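Type IV pilus biogenesis protein PilB (Streptococcus sanguinis, PDB 7B7P) is a minor pilin of type IV pili with a direct role in adhesion, probably exerted through its metal-binding von Willebrand factor A-like module. Local coordinates at residues F166-Q179 with E189-I203. Residues are numbered along the deposited sequence; the frame is centred on the assembly and turned at random.
Sequences FVFDTSGSMDWDLQ and ESRMDILRKKSVIMI
R191 reaches from the first turn of helix 191-209 into the chain between S173 and L178, beside the MIDAS metal site of the von Willebrand factor A-like domain. This chain follows the DxSxS motif, D169 to S173; S173 is a magnesium ligand. Strand 166-169 and the 191-203 part of the helix run nearly antiparallel, at 164°, as expected for a strand-loop-helix unit of this Rossmann-like fold.

Backbone bonds fix the start of the helix. R191 N donates to W176 O at 2.9 Å, and M192 N to M174 O at 3.0 Å. S190 is the N-cap and forms a capping box with D193.

The R191 side chain is extended from CG to NE. NE donates to D177 O at 2.9 Å, nearly in the guanidinium plane but from above the carbonyl plane. NH2 adds a weak bond to the same oxygen. W176 CE3 lies over the rim of one guanidinium face, 4.2 Å from R191 NH2; the planes are 81° apart, and the ring meets the arginine by its edge. NH1 forms salt bridges with D284 and E376. D284, a second magnesium-binding residue, is also hydrogen-bonded to S173 OG, so R191 probably helps position D284.

Apolar side chains carry most of the rest. M174 is bent at chi2 and chi3, which brings CE 3.7 Å from both M192 CE and L195 CD2. L195 CD2 makes a CH-pi contact over the F168 ring, 4.2 Å from its centroid. L178 CD1 meets I194 CD1. Farther along the helix, F166 CZ touches M202 CG, and F166 CE2 lies 3.7 Å from I203 CD1.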
loop_
_atom_site.group_PDB
_atom_site.type_symbol
_atom_site.label_atom_id
_atom_site.label_comp_id
_atom_site.label_asym_id
_atom_site.label_seq_id
_atom_site.Cartn_x
_atom_site.Cartn_y
_atom_site.Cartn_z
ATOM N N PHE A 166 5.560 12.179 -0.063
ATOM C CA PHE A 166 5.371 12.484 -1.469
ATOM C C PHE A 166 6.659 13.036 -2.036
ATOM O O PHE A 166 7.221 13.985 -1.483
ATOM C CB PHE A 166 4.250 13.506 -1.658
ATOM C CG PHE A 166 2.885 12.926 -1.471
ATOM C CD1 PHE A 166 2.288 12.185 -2.483
ATOM C CD2 PHE A 166 2.211 13.096 -0.277
ATOM C CE1 PHE A 166 1.022 11.624 -2.302
ATOM C CE2 PHE A 166 0.950 12.553 -0.093
ATOM C CZ PHE A 166 0.357 11.813 -1.100
ATOM N N VAL A 167 7.091 12.483 -3.166
ATOM C CA VAL A 167 8.380 12.807 -3.758
ATOM C C VAL A 167 8.133 13.097 -5.229
ATOM O O VAL A 167 7.961 12.172 -6.033
ATOM C CB VAL A 167 9.407 11.686 -3.561
ATOM C CG1 VAL A 167 10.701 11.993 -4.306
ATOM C CG2 VAL A 167 9.666 11.510 -2.087
ATOM N N PHE A 168 8.129 14.383 -5.589
ATOM C CA PHE A 168 7.590 14.837 -6.862
ATOM C C PHE A 168 8.686 15.411 -7.749
ATOM O O PHE A 168 9.414 16.315 -7.341
ATOM C CB PHE A 168 6.493 15.885 -6.647
ATOM C CG PHE A 168 5.190 15.333 -6.107
ATOM C CD1 PHE A 168 4.958 13.973 -6.014
ATOM C CD2 PHE A 168 4.180 16.203 -5.714
ATOM C CE1 PHE A 168 3.755 13.484 -5.522
ATOM C CE2 PHE A 168 2.987 15.732 -5.229
ATOM C CZ PHE A 168 2.764 14.373 -5.135
ATOM N N ASP A 169 8.771 14.892 -8.971
ATOM C CA ASP A 169 9.630 15.443 -10.002
ATOM C C ASP A 169 9.226 16.894 -10.287
ATOM O O ASP A 169 8.055 17.186 -10.552
ATOM C CB ASP A 169 9.500 14.551 -11.247
ATOM C CG ASP A 169 10.475 14.893 -12.372
ATOM O OD1 ASP A 169 10.886 16.057 -12.555
ATOM O OD2 ASP A 169 10.791 13.966 -13.149
ATOM N N THR A 170 10.193 17.811 -10.183
ATOM C CA THR A 170 9.993 19.226 -10.483
ATOM C C THR A 170 10.942 19.691 -11.577
ATOM O O THR A 170 11.311 20.863 -11.622
ATOM C CB THR A 170 10.154 20.120 -9.240
ATOM O OG1 THR A 170 11.522 20.135 -8.796
ATOM C CG2 THR A 170 9.260 19.685 -8.088
ATOM N N SER A 171 11.316 18.799 -12.491
ATOM C CA SER A 171 12.186 19.198 -13.586
ATOM C C SER A 171 11.474 20.173 -14.548
ATOM O O SER A 171 10.257 20.379 -14.496
ATOM C CB SER A 171 12.688 17.967 -14.338
ATOM O OG SER A 171 11.638 17.310 -15.009
ATOM N N GLY A 172 12.263 20.764 -15.452
ATOM C CA GLY A 172 11.728 21.767 -16.359
ATOM C C GLY A 172 10.651 21.240 -17.287
ATOM O O GLY A 172 9.732 21.975 -17.660
ATOM N N SER A 173 10.732 19.961 -17.660
ATOM C CA SER A 173 9.695 19.354 -18.489
ATOM C C SER A 173 8.304 19.471 -17.860
ATOM O O SER A 173 7.294 19.374 -18.571
ATOM C CB SER A 173 10.050 17.875 -18.746
ATOM O OG SER A 173 9.905 17.104 -17.558
ATOM N N MET A 174 8.220 19.668 -16.544
ATOM C CA MET A 174 6.915 19.728 -15.894
ATOM C C MET A 174 6.161 21.036 -16.179
ATOM O O MET A 174 5.025 21.188 -15.713
ATOM C CB MET A 174 7.068 19.526 -14.388
ATOM C CG MET A 174 7.505 18.128 -13.997
ATOM S SD MET A 174 6.192 16.927 -14.093
ATOM C CE MET A 174 5.299 17.251 -12.575
ATOM N N ASP A 175 6.755 21.961 -16.941
ATOM C CA ASP A 175 6.035 23.121 -17.444
ATOM C C ASP A 175 5.310 22.856 -18.750
ATOM O O ASP A 175 4.478 23.674 -19.144
ATOM C CB ASP A 175 6.981 24.300 -17.672
ATOM C CG ASP A 175 6.967 25.271 -16.539
ATOM O OD1 ASP A 175 5.954 25.307 -15.784
ATOM O OD2 ASP A 175 7.983 25.981 -16.401
ATOM N N TRP A 176 5.638 21.777 -19.454
ATOM C CA TRP A 176 4.932 21.465 -20.685
ATOM C C TRP A 176 3.625 20.745 -20.373
ATOM O O TRP A 176 3.349 20.381 -19.229
ATOM C CB TRP A 176 5.787 20.606 -21.612
ATOM C CG TRP A 176 7.201 21.009 -21.704
ATOM C CD1 TRP A 176 7.711 22.283 -21.659
ATOM C CD2 TRP A 176 8.318 20.132 -21.892
ATOM N NE1 TRP A 176 9.081 22.247 -21.792
ATOM C CE2 TRP A 176 9.478 20.937 -21.936
ATOM C CE3 TRP A 176 8.451 18.740 -22.012
ATOM C CZ2 TRP A 176 10.758 20.392 -22.095
ATOM C CZ3 TRP A 176 9.719 18.203 -22.182
ATOM C CH2 TRP A 176 10.855 19.029 -22.222
ATOM N N ASP A 177 2.806 20.546 -21.410
ATOM C CA ASP A 177 1.592 19.773 -21.203
ATOM C C ASP A 177 1.925 18.281 -21.274
ATOM O O ASP A 177 3.062 17.879 -21.568
ATOM C CB ASP A 177 0.491 20.208 -22.186
ATOM C CG ASP A 177 0.694 19.708 -23.642
ATOM O OD1 ASP A 177 1.581 18.864 -23.959
ATOM O OD2 ASP A 177 -0.069 20.202 -24.505
ATOM N N LEU A 178 0.913 17.455 -21.003
ATOM C CA LEU A 178 1.119 16.015 -20.920
ATOM C C LEU A 178 1.731 15.444 -22.194
ATOM O O LEU A 178 2.436 14.432 -22.130
ATOM C CB LEU A 178 -0.195 15.322 -20.596
ATOM C CG LEU A 178 -0.330 15.217 -19.080
ATOM C CD1 LEU A 178 -1.739 14.826 -18.667
ATOM C CD2 LEU A 178 0.709 14.252 -18.497
ATOM N N GLN A 179 1.506 16.085 -23.344
ATOM C CA GLN A 179 2.076 15.650 -24.613
ATOM C C GLN A 179 3.427 16.299 -24.909
ATOM O O GLN A 179 3.958 16.119 -26.006
ATOM C CB GLN A 179 1.096 15.937 -25.755
ATOM C CG GLN A 179 -0.113 15.057 -25.721
ATOM C CD GLN A 179 -1.143 15.528 -24.699
ATOM O OE1 GLN A 179 -1.732 14.712 -23.984
ATOM N NE2 GLN A 179 -1.364 16.848 -24.622
ATOM N N GLU A 189 -3.340 22.772 -19.518
ATOM C CA GLU A 189 -2.580 22.961 -18.295
ATOM C C GLU A 189 -1.222 22.265 -18.399
ATOM O O GLU A 189 -1.047 21.311 -19.160
ATOM C CB GLU A 189 -3.362 22.401 -17.108
ATOM C CG GLU A 189 -4.797 22.878 -17.009
ATOM C CD GLU A 189 -5.628 22.035 -16.040
ATOM O OE1 GLU A 189 -6.137 20.959 -16.454
ATOM O OE2 GLU A 189 -5.778 22.444 -14.861
ATOM N N SER A 190 -0.251 22.767 -17.642
ATOM C CA SER A 190 1.035 22.090 -17.514
ATOM C C SER A 190 0.897 20.835 -16.658
ATOM O O SER A 190 -0.052 20.674 -15.878
ATOM C CB SER A 190 2.077 23.011 -16.873
ATOM O OG SER A 190 1.876 23.037 -15.464
ATOM N N ARG A 191 1.875 19.939 -16.807
ATOM C CA ARG A 191 1.938 18.764 -15.946
ATOM C C ARG A 191 1.934 19.174 -14.485
ATOM O O ARG A 191 1.214 18.586 -13.668
ATOM C CB ARG A 191 3.186 17.940 -16.270
ATOM C CG ARG A 191 3.197 17.406 -17.690
ATOM C CD ARG A 191 4.565 16.838 -18.068
ATOM N NE ARG A 191 4.636 16.558 -19.497
ATOM C CZ ARG A 191 5.635 15.910 -20.086
ATOM N NH1 ARG A 191 6.669 15.460 -19.372
ATOM N NH2 ARG A 191 5.604 15.719 -21.393
ATOM N N MET A 192 2.707 20.203 -14.139
ATOM C CA MET A 192 2.694 20.676 -12.759
ATOM C C MET A 192 1.315 21.196 -12.348
ATOM O O MET A 192 0.859 20.922 -11.231
ATOM C CB MET A 192 3.755 21.755 -12.544
ATOM C CG MET A 192 4.006 21.974 -11.061
ATOM S SD MET A 192 4.523 20.419 -10.244
ATOM C CE MET A 192 6.233 20.405 -10.816
ATOM N N ASP A 193 0.634 21.944 -13.231
ATOM C CA ASP A 193 -0.722 22.396 -12.914
ATOM C C ASP A 193 -1.599 21.207 -12.560
ATOM O O ASP A 193 -2.272 21.199 -11.525
ATOM C CB ASP A 193 -1.338 23.176 -14.087
ATOM C CG ASP A 193 -0.649 24.508 -14.331
ATOM O OD1 ASP A 193 -0.172 25.112 -13.347
ATOM O OD2 ASP A 193 -0.592 24.950 -15.506
ATOM N N ILE A 194 -1.557 20.160 -13.389
ATOM C CA ILE A 194 -2.416 19.012 -13.132
ATOM C C ILE A 194 -1.985 18.299 -11.854
ATOM O O ILE A 194 -2.828 17.856 -11.056
ATOM C CB ILE A 194 -2.423 18.076 -14.356
ATOM C CG1 ILE A 194 -2.899 18.837 -15.591
ATOM C CG2 ILE A 194 -3.305 16.860 -14.107
ATOM C CD1 ILE A 194 -2.879 18.031 -16.843
ATOM N N LEU A 195 -0.669 18.213 -11.618
ATOM C CA LEU A 195 -0.172 17.540 -10.426
ATOM C C LEU A 195 -0.605 18.264 -9.157
ATOM O O LEU A 195 -1.016 17.629 -8.179
ATOM C CB LEU A 195 1.351 17.419 -10.484
ATOM C CG LEU A 195 1.952 16.707 -9.265
ATOM C CD1 LEU A 195 1.233 15.375 -8.950
ATOM C CD2 LEU A 195 3.458 16.495 -9.473
ATOM N N ARG A 196 -0.500 19.594 -9.145
ATOM C CA ARG A 196 -0.992 20.358 -7.997
ATOM C C ARG A 196 -2.442 20.002 -7.668
ATOM O O ARG A 196 -2.756 19.600 -6.539
ATOM C CB ARG A 196 -0.871 21.847 -8.270
ATOM C CG ARG A 196 0.524 22.365 -8.300
ATOM C CD ARG A 196 0.422 23.839 -8.432
ATOM N NE ARG A 196 1.558 24.477 -9.084
ATOM C CZ ARG A 196 2.585 24.990 -8.417
ATOM N NH1 ARG A 196 2.614 24.889 -7.097
ATOM N NH2 ARG A 196 3.577 25.596 -9.067
ATOM N N LYS A 197 -3.338 20.125 -8.654
ATOM C CA LYS A 197 -4.751 19.843 -8.405
ATOM C C LYS A 197 -4.958 18.403 -7.938
ATOM O O LYS A 197 -5.644 18.154 -6.937
ATOM C CB LYS A 197 -5.582 20.120 -9.666
ATOM C CG LYS A 197 -5.498 21.554 -10.218
ATOM C CD LYS A 197 -6.390 21.695 -11.465
ATOM C CE LYS A 197 -6.526 23.145 -11.922
ATOM N NZ LYS A 197 -5.202 23.792 -12.242
ATOM N N LYS A 198 -4.370 17.433 -8.647
ATOM C CA LYS A 198 -4.688 16.034 -8.363
ATOM C C LYS A 198 -4.092 15.550 -7.046
ATOM O O LYS A 198 -4.608 14.588 -6.455
ATOM C CB LYS A 198 -4.217 15.132 -9.508
ATOM C CG LYS A 198 -4.987 15.304 -10.807
ATOM C CD LYS A 198 -6.496 15.229 -10.575
ATOM C CE LYS A 198 -7.266 15.250 -11.891
ATOM N NZ LYS A 198 -8.730 15.477 -11.652
ATOM N N SER A 199 -3.023 16.176 -6.565
ATOM C CA SER A 199 -2.498 15.755 -5.273
ATOM C C SER A 199 -3.211 16.438 -4.107
ATOM O O SER A 199 -3.310 15.843 -3.025
ATOM C CB SER A 199 -0.976 15.974 -5.214
ATOM O OG SER A 199 -0.619 17.338 -5.310
ATOM N N VAL A 200 -3.753 17.641 -4.315
ATOM C CA VAL A 200 -4.701 18.210 -3.351
ATOM C C VAL A 200 -5.859 17.241 -3.116
ATOM O O VAL A 200 -6.214 16.936 -1.970
ATOM C CB VAL A 200 -5.199 19.586 -3.829
ATOM C CG1 VAL A 200 -6.313 20.107 -2.910
ATOM C CG2 VAL A 200 -4.057 20.584 -3.868
ATOM N N ILE A 201 -6.444 16.715 -4.201
ATOM C CA ILE A 201 -7.493 15.698 -4.084
ATOM C C ILE A 201 -6.989 14.490 -3.299
ATOM O O ILE A 201 -7.688 13.957 -2.425
ATOM C CB ILE A 201 -8.001 15.292 -5.481
ATOM C CG1 ILE A 201 -8.680 16.478 -6.174
ATOM C CG2 ILE A 201 -8.949 14.096 -5.402
ATOM C CD1 ILE A 201 -9.425 16.095 -7.429
ATOM N N MET A 202 -5.762 14.039 -3.596
ATOM C CA MET A 202 -5.232 12.837 -2.953
ATOM C C MET A 202 -5.069 13.039 -1.448
ATOM O O MET A 202 -5.276 12.104 -0.662
ATOM C CB MET A 202 -3.898 12.444 -3.612
ATOM C CG MET A 202 -3.014 11.512 -2.820
ATOM S SD MET A 202 -3.778 9.911 -2.488
ATOM C CE MET A 202 -2.409 8.792 -2.828
ATOM N N ILE A 203 -4.719 14.260 -1.030
ATOM C CA ILE A 203 -4.576 14.564 0.395
ATOM C C ILE A 203 -5.926 14.457 1.110
ATOM O O ILE A 203 -6.045 13.812 2.159
ATOM C CB ILE A 203 -3.954 15.960 0.583
ATOM C CG1 ILE A 203 -2.459 15.951 0.251
ATOM C CG2 ILE A 203 -4.201 16.461 2.011
ATOM C CD1 ILE A 203 -1.653 14.932 1.018
#